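Local coordinates for protein O-succinylhomoserine sulfhydrylase (Mycobacterium tuberculosis, PDB 3NDN) that probably makes L-homocysteine from O-succinyl-L-homoserine and hydrogen sulfide with a pyridoxal phosphate cofactor, in the pathway to methionine, at residues K198-N203 / V218-Y223; G361-L366 / V397-T402. All coordinates share one frame; numbering follows the deposited sequence.

Contact 1: K198-N203 / V218-Y223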
ATOM      1  N   LYS A 198     -26.780  29.076  -7.072  1.00 37.29           N
ATOM      2  CA  LYS A 198     -25.529  28.475  -7.576  1.00 36.88           C
ATOM      3  C   LYS A 198     -25.819  27.091  -8.163  1.00 35.94           C
ATOM      4  O   LYS A 198     -26.491  26.277  -7.529  1.00 36.01           O
ATOM      5  CB  LYS A 198     -24.483  28.344  -6.453  1.00 36.29           C
ATOM      6  CG  LYS A 198     -24.072  29.664  -5.777  1.00 38.42           C
ATOM      7  CD  LYS A 198     -23.291  30.585  -6.728  1.00 40.10           C
ATOM      8  CE  LYS A 198     -23.097  31.971  -6.122  1.00 42.66           C
ATOM      9  NZ  LYS A 198     -22.095  32.792  -6.873  1.00 43.88           N
ATOM     10  N   VAL A 199     -25.275  26.813  -9.346  1.00 35.66           N
ATOM     11  CA  VAL A 199     -25.569  25.563 -10.056  1.00 35.08           C
ATOM     12  C   VAL A 199     -24.535  24.467  -9.751  1.00 34.61           C
ATOM     13  O   VAL A 199     -23.344  24.661 -10.012  1.00 34.23           O
ATOM     14  CB  VAL A 199     -25.637  25.804 -11.581  1.00 35.01           C
ATOM     15  CG1 VAL A 199     -25.873  24.497 -12.337  1.00 34.95           C
ATOM     16  CG2 VAL A 199     -26.737  26.830 -11.921  1.00 36.02           C
ATOM     17  N   VAL A 200     -24.989  23.330  -9.211  1.00 34.27           N
ATOM     18  CA  VAL A 200     -24.104  22.167  -8.926  1.00 33.47           C
ATOM     19  C   VAL A 200     -24.384  21.049  -9.943  1.00 33.42           C
ATOM     20  O   VAL A 200     -25.487  20.503  -9.973  1.00 33.28           O
ATOM     21  CB  VAL A 200     -24.264  21.613  -7.454  1.00 33.54           C
ATOM     22  CG1 VAL A 200     -23.240  20.476  -7.150  1.00 32.72           C
ATOM     23  CG2 VAL A 200     -24.106  22.721  -6.419  1.00 34.19           C
ATOM     24  N   LEU A 201     -23.383  20.740 -10.781  1.00 33.02           N
ATOM     25  CA  LEU A 201     -23.449  19.657 -11.774  1.00 32.69           C
ATOM     26  C   LEU A 201     -22.698  18.408 -11.287  1.00 32.78           C
ATOM     27  O   LEU A 201     -21.531  18.508 -10.937  1.00 31.84           O
ATOM     28  CB  LEU A 201     -22.814  20.114 -13.110  1.00 32.53           C
ATOM     29  CG  LEU A 201     -22.644  19.087 -14.243  1.00 31.94           C
ATOM     30  CD1 LEU A 201     -24.004  18.685 -14.836  1.00 32.96           C
ATOM     31  CD2 LEU A 201     -21.696  19.600 -15.371  1.00 29.35           C
ATOM     32  N   ASP A 202     -23.380  17.260 -11.276  1.00 33.35           N
ATOM     33  CA  ASP A 202     -22.773  15.930 -11.041  1.00 34.93           C
ATOM     34  C   ASP A 202     -22.415  15.369 -12.421  1.00 35.10           C
ATOM     35  O   ASP A 202     -23.309  15.035 -13.201  1.00 35.70           O
ATOM     36  CB  ASP A 202     -23.794  15.045 -10.278  1.00 35.13           C
ATOM     37  CG  ASP A 202     -23.381  13.573 -10.161  1.00 37.37           C
ATOM     38  OD1 ASP A 202     -22.609  13.062 -11.006  1.00 39.57           O
ATOM     39  OD2 ASP A 202     -23.869  12.909  -9.210  1.00 37.86           O
ATOM     40  N   ASN A 203     -21.112  15.310 -12.725  1.00 35.35           N
ATOM     41  CA  ASN A 203     -20.601  15.005 -14.074  1.00 35.44           C
ATOM     42  C   ASN A 203     -19.980  13.595 -14.215  1.00 35.38           C
ATOM     43  O   ASN A 203     -19.127  13.374 -15.083  1.00 34.46           O
ATOM     44  CB  ASN A 203     -19.567  16.077 -14.498  1.00 34.92           C
ATOM     45  CG  ASN A 203     -19.362  16.141 -16.007  1.00 36.35           C
ATOM     46  OD1 ASN A 203     -20.308  15.976 -16.783  1.00 38.32           O
ATOM     47  ND2 ASN A 203     -18.118  16.371 -16.433  1.00 36.96           N
ATOM     48  N   VAL A 218     -21.520  26.966 -15.181  1.00 38.25           N
ATOM     49  CA  VAL A 218     -21.819  26.181 -13.981  1.00 36.29           C
ATOM     50  C   VAL A 218     -20.902  26.700 -12.853  1.00 35.36           C
ATOM     51  O   VAL A 218     -19.752  27.062 -13.111  1.00 34.62           O
ATOM     52  CB  VAL A 218     -21.639  24.661 -14.251  1.00 35.69           C
ATOM     53  CG1 VAL A 218     -21.663  23.862 -12.994  1.00 36.34           C
ATOM     54  CG2 VAL A 218     -22.728  24.154 -15.202  1.00 35.80           C
ATOM     55  N   ASP A 219     -21.415  26.753 -11.623  1.00 34.03           N
ATOM     56  CA  ASP A 219     -20.658  27.296 -10.487  1.00 33.37           C
ATOM     57  C   ASP A 219     -19.789  26.255  -9.766  1.00 32.49           C
ATOM     58  O   ASP A 219     -18.712  26.583  -9.266  1.00 32.48           O
ATOM     59  CB  ASP A 219     -21.608  27.957  -9.482  1.00 33.88           C
ATOM     60  CG  ASP A 219     -22.432  29.077 -10.120  1.00 35.43           C
ATOM     61  OD1 ASP A 219     -21.919  30.215 -10.203  1.00 35.46           O
ATOM     62  OD2 ASP A 219     -23.571  28.796 -10.565  1.00 34.30           O
ATOM     63  N   VAL A 220     -20.286  25.021  -9.705  1.00 31.80           N
ATOM     64  CA  VAL A 220     -19.696  23.910  -8.925  1.00 31.03           C
ATOM     65  C   VAL A 220     -19.823  22.603  -9.704  1.00 30.88           C
ATOM     66  O   VAL A 220     -20.885  22.321 -10.283  1.00 30.51           O
ATOM     67  CB  VAL A 220     -20.431  23.726  -7.543  1.00 31.16           C
ATOM     68  CG1 VAL A 220     -19.797  22.589  -6.718  1.00 30.42           C
ATOM     69  CG2 VAL A 220     -20.424  25.030  -6.727  1.00 30.89           C
ATOM     70  N   VAL A 221     -18.748  21.800  -9.728  1.00 30.37           N
ATOM     71  CA  VAL A 221     -18.809  20.470 -10.335  1.00 29.83           C
ATOM     72  C   VAL A 221     -18.352  19.440  -9.286  1.00 30.03           C
ATOM     73  O   VAL A 221     -17.383  19.691  -8.541  1.00 29.57           O
ATOM     74  CB  VAL A 221     -17.949  20.371 -11.648  1.00 30.03           C
ATOM     75  CG1 VAL A 221     -17.948  18.960 -12.191  1.00 28.13           C
ATOM     76  CG2 VAL A 221     -18.483  21.339 -12.712  1.00 29.62           C
ATOM     77  N   VAL A 222     -19.072  18.318  -9.198  1.00 29.23           N
ATOM     78  CA  VAL A 222     -18.685  17.222  -8.279  1.00 29.34           C
ATOM     79  C   VAL A 222     -18.384  15.917  -9.027  1.00 29.32           C
ATOM     80  O   VAL A 222     -19.047  15.590 -10.034  1.00 29.62           O
ATOM     81  CB  VAL A 222     -19.745  16.942  -7.141  1.00 29.32           C
ATOM     82  CG1 VAL A 222     -19.881  18.121  -6.203  1.00 30.29           C
ATOM     83  CG2 VAL A 222     -21.095  16.550  -7.728  1.00 28.90           C
ATOM     84  N   TYR A 223     -17.386  15.182  -8.521  1.00 29.13           N
ATOM     85  CA  TYR A 223     -16.933  13.909  -9.100  1.00 29.94           C
ATOM     86  C   TYR A 223     -16.839  12.810  -8.052  1.00 29.41           C
ATOM     87  O   TYR A 223     -16.418  13.066  -6.931  1.00 29.55           O
ATOM     88  CB  TYR A 223     -15.546  14.050  -9.753  1.00 29.34           C
ATOM     89  CG  TYR A 223     -15.577  14.774 -11.068  1.00 32.09           C
ATOM     90  CD1 TYR A 223     -16.243  14.218 -12.167  1.00 33.11           C
ATOM     91  CD2 TYR A 223     -14.958  16.006 -11.224  1.00 32.33           C
ATOM     92  CE1 TYR A 223     -16.287  14.871 -13.384  1.00 35.50           C
ATOM     93  CE2 TYR A 223     -15.003  16.685 -12.446  1.00 34.02           C
ATOM     94  CZ  TYR A 223     -15.682  16.103 -13.520  1.00 35.51           C
ATOM     95  OH  TYR A 223     -15.755  16.726 -14.748  1.00 39.11           O
TER
HETATM   96  O   HOH W   1     -23.205  32.485 -10.105  1.00 29.75           O
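Val200 and Val220 sit side by side in the parallel pairing of strands 198-202 and 220-224, a beta-alpha-beta unit of the large PLP-binding sheet. Val200 CG2 lies 4.0 Å from Val220 CB. Val200 and Val222 pack on helix 105-114; Val220 lies on the same face. There too, Asp202 CB packs on Val222 CG2 (4.0 Å). Asp202 OD1 accepts from Val204 N, and OD2 is close to the cofactor N1, consistent with fold-type I PLP enzymes, where an aspartate faces the pyridine nitrogen. Leu201 N gives to Val220 O (3.0 Å), and Leu201 O accepts from Val222 N.

Two end bonds are weak: Asp219 N to Val199 O (3.3 Å) and Asn203 N to Val222 O (3.4 Å). Asp219 CG lies anti to its carbonyl carbon (chi1 -58°), and OD2 takes the N-H of Val199 at 2.9 Å, nearly straight, from the anti side, 26° out of the carboxylate plane. His193 also bonds OD2. A water links Asp219 OD1 weakly to Lys198 NZ.

Asn203 ND2 donates to Tyr223 OH at 2.9 Å; amide and ring are 53° apart. Glu94 OE1 is that hydroxyl's main polar partner. Side-chain bonds thus lie beside both weak backbone bonds.

Contact 2: G361-L366 / V397-T402; sequences GDAKSL and VGLEDT
The flat carboxylate of Glu400 meets Ser365 along its edge. OE2 uses its syn lone pair to accept the N-H of Ser365 at 2.8 Å, in an almost straight bond (179°). OE1 takes the Ser365 hydroxyl, also at 2.8 Å, on its syn side but 31° out of the plane. Ala363 O lies over the opposite face, 3.4 Å from OE1; both are acceptors, which may be mildly unfavourable. Lys364 CA is on that side too, near OE2. A bend at chi2 (93°) turns the Glu400 chain back to Ser365.

Ser365 OG also accepts from Gly398 N at 3.0 Å, and so links two residues of the other loop. The two loops lie at the ends of strands of the smaller sheet: 361-366 leads into strand 366-368, while 397-402 runs from the antiparallel strand 392-396 to helix 402-413, with Asp401 at its N-cap. Ahead of Ser365, Asp362 OD1 takes the N-H of Lys364 in an Asx turn.

Gly398 lacks a CB, and its CA makes a close CA-H...O contact with Ala363 O at 3.3 Å. That oxygen accepts from Leu399 N at 2.9 Å, while Ala363 CB touches Leu399 CD1. A water donates to both Asp362 O (3.0 Å) and Val397 O (2.7 Å). Arg33 of the second subunit forms a salt bridge with Glu400 OE2.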
ATOM      1  N   GLY A 361     -17.532   2.433 -14.859  1.00 31.99           N
ATOM      2  CA  GLY A 361     -16.221   3.060 -15.074  1.00 31.11           C
ATOM      3  C   GLY A 361     -15.008   2.177 -14.820  1.00 31.27           C
ATOM      4  O   GLY A 361     -13.967   2.673 -14.394  1.00 30.68           O
ATOM      5  N   ASP A 362     -15.147   0.875 -15.066  1.00 30.84           N
ATOM      6  CA  ASP A 362     -14.061  -0.107 -14.846  1.00 31.35           C
ATOM      7  C   ASP A 362     -13.532  -0.577 -16.197  1.00 30.75           C
ATOM      8  O   ASP A 362     -14.268  -0.577 -17.202  1.00 30.37           O
ATOM      9  CB  ASP A 362     -14.616  -1.296 -14.031  1.00 31.40           C
ATOM     10  CG  ASP A 362     -13.522  -2.212 -13.413  1.00 33.89           C
ATOM     11  OD1 ASP A 362     -12.374  -2.311 -13.916  1.00 35.44           O
ATOM     12  OD2 ASP A 362     -13.852  -2.888 -12.401  1.00 36.30           O
ATOM     13  N   ALA A 363     -12.257  -0.973 -16.231  1.00 30.59           N
ATOM     14  CA  ALA A 363     -11.685  -1.630 -17.418  1.00 30.49           C
ATOM     15  C   ALA A 363     -12.344  -2.998 -17.710  1.00 30.58           C
ATOM     16  O   ALA A 363     -12.339  -3.464 -18.849  1.00 30.24           O
ATOM     17  CB  ALA A 363     -10.180  -1.795 -17.265  1.00 30.74           C
ATOM     18  N   LYS A 364     -12.894  -3.636 -16.673  1.00 30.30           N
ATOM     19  CA  LYS A 364     -13.697  -4.862 -16.834  1.00 30.87           C
ATOM     20  C   LYS A 364     -15.136  -4.495 -17.208  1.00 30.42           C
ATOM     21  O   LYS A 364     -15.771  -3.683 -16.518  1.00 30.28           O
ATOM     22  CB  LYS A 364     -13.680  -5.677 -15.522  1.00 31.09           C
ATOM     23  CG  LYS A 364     -12.318  -6.325 -15.173  1.00 32.74           C
ATOM     24  CD  LYS A 364     -12.319  -6.937 -13.761  1.00 34.16           C
ATOM     25  CE  LYS A 364     -11.027  -7.710 -13.427  1.00 35.69           C
ATOM     26  NZ  LYS A 364      -9.754  -6.937 -13.650  1.00 34.28           N
ATOM     27  N   SER A 365     -15.666  -5.080 -18.293  1.00 29.98           N
ATOM     28  CA  SER A 365     -17.056  -4.824 -18.677  1.00 29.30           C
ATOM     29  C   SER A 365     -18.034  -5.524 -17.728  1.00 29.27           C
ATOM     30  O   SER A 365     -17.765  -6.632 -17.273  1.00 29.34           O
ATOM     31  CB  SER A 365     -17.318  -5.246 -20.124  1.00 29.05           C
ATOM     32  OG  SER A 365     -16.603  -4.421 -21.034  1.00 28.61           O
ATOM     33  N   LEU A 366     -19.150  -4.852 -17.436  1.00 28.69           N
ATOM     34  CA  LEU A 366     -20.154  -5.301 -16.449  1.00 29.57           C
ATOM     35  C   LEU A 366     -21.610  -5.135 -16.961  1.00 29.81           C
ATOM     36  O   LEU A 366     -21.892  -4.242 -17.779  1.00 29.93           O
ATOM     37  CB  LEU A 366     -19.992  -4.531 -15.136  1.00 28.93           C
ATOM     38  CG  LEU A 366     -18.609  -4.324 -14.509  1.00 28.96           C
ATOM     39  CD1 LEU A 366     -18.683  -3.321 -13.396  1.00 29.90           C
ATOM     40  CD2 LEU A 366     -18.025  -5.641 -13.991  1.00 29.13           C
ATOM     41  N   VAL A 397     -19.186  -0.468 -20.505  1.00 29.63           N
ATOM     42  CA  VAL A 397     -18.111  -0.866 -21.454  1.00 30.30           C
ATOM     43  C   VAL A 397     -16.686  -0.529 -20.989  1.00 30.90           C
ATOM     44  O   VAL A 397     -16.370   0.638 -20.705  1.00 30.45           O
ATOM     45  CB  VAL A 397     -18.379  -0.290 -22.871  1.00 30.73           C
ATOM     46  CG1 VAL A 397     -17.261  -0.667 -23.881  1.00 30.75           C
ATOM     47  CG2 VAL A 397     -19.740  -0.796 -23.393  1.00 30.57           C
ATOM     48  N   GLY A 398     -15.841  -1.565 -20.928  1.00 31.00           N
ATOM     49  CA  GLY A 398     -14.455  -1.459 -20.485  1.00 30.96           C
ATOM     50  C   GLY A 398     -13.447  -1.483 -21.636  1.00 31.29           C
ATOM     51  O   GLY A 398     -13.651  -0.841 -22.669  1.00 30.67           O
ATOM     52  N   LEU A 399     -12.366  -2.236 -21.444  1.00 31.43           N
ATOM     53  CA  LEU A 399     -11.202  -2.209 -22.333  1.00 32.16           C
ATOM     54  C   LEU A 399     -10.915  -3.514 -23.080  1.00 32.93           C
ATOM     55  O   LEU A 399      -9.955  -3.589 -23.858  1.00 33.68           O
ATOM     56  CB  LEU A 399      -9.951  -1.743 -21.540  1.00 32.02           C
ATOM     57  CG  LEU A 399      -9.921  -0.297 -21.032  1.00 32.02           C
ATOM     58  CD1 LEU A 399      -8.665   0.005 -20.175  1.00 31.06           C
ATOM     59  CD2 LEU A 399     -10.029   0.713 -22.177  1.00 31.77           C
ATOM     60  N   GLU A 400     -11.743  -4.540 -22.883  1.00 33.57           N
ATOM     61  CA  GLU A 400     -11.592  -5.782 -23.661  1.00 34.21           C
ATOM     62  C   GLU A 400     -11.788  -5.510 -25.180  1.00 34.63           C
ATOM     63  O   GLU A 400     -12.365  -4.478 -25.568  1.00 33.66           O
ATOM     64  CB  GLU A 400     -12.549  -6.885 -23.174  1.00 33.79           C
ATOM     65  CG  GLU A 400     -12.547  -7.139 -21.663  1.00 32.13           C
ATOM     66  CD  GLU A 400     -13.617  -6.341 -20.907  1.00 29.66           C
ATOM     67  OE1 GLU A 400     -13.956  -5.218 -21.316  1.00 30.60           O
ATOM     68  OE2 GLU A 400     -14.107  -6.828 -19.873  1.00 27.76           O
ATOM     69  N   ASP A 401     -11.244  -6.393 -26.021  1.00 35.49           N
ATOM     70  CA  ASP A 401     -11.455  -6.321 -27.485  1.00 36.64           C
ATOM     71  C   ASP A 401     -12.947  -6.167 -27.818  1.00 35.53           C
ATOM     72  O   ASP A 401     -13.775  -6.902 -27.295  1.00 34.78           O
ATOM     73  CB  ASP A 401     -10.894  -7.578 -28.166  1.00 37.99           C
ATOM     74  CG  ASP A 401     -10.914  -7.488 -29.688  1.00 41.22           C
ATOM     75  OD1 ASP A 401      -9.986  -6.893 -30.268  1.00 45.30           O
ATOM     76  OD2 ASP A 401     -11.852  -8.032 -30.314  1.00 43.87           O
ATOM     77  N   THR A 402     -13.284  -5.195 -28.666  1.00 35.57           N
ATOM     78  CA  THR A 402     -14.694  -4.922 -29.008  1.00 35.47           C
ATOM     79  C   THR A 402     -15.370  -6.137 -29.663  1.00 35.84           C
ATOM     80  O   THR A 402     -16.551  -6.420 -29.421  1.00 34.81           O
ATOM     81  CB  THR A 402     -14.845  -3.652 -29.897  1.00 35.55           C
ATOM     82  OG1 THR A 402     -14.157  -2.557 -29.278  1.00 36.16           O
ATOM     83  CG2 THR A 402     -16.320  -3.276 -30.069  1.00 35.18           C
TER
HETATM   84  O   HOH W   2     -15.562   1.857 -18.458  1.00 26.72           O

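How the contacts relate
Contact 1 lies within one sheet; contact 2 joins loops at the ends of strands of another. They do not touch. Their centres are 27 Å apart, and their nearest atoms about 11 Å. Contact 1 is deep in the seven-stranded sheet, and both its segments precede those of contact 2 in the sequence. It bears on the cofactor through Asp202, beside the pyridoxal phosphate-modified lysine at position 227. Contact 2 instead sits at a subunit boundary. Lys364 there forms salt bridges with Glu46 and Glu275 of the second subunit, whereas no other chain touches contact 1. One contact thus belongs to the cofactor-binding core, the other to an interface with a second subunit of the tetramer.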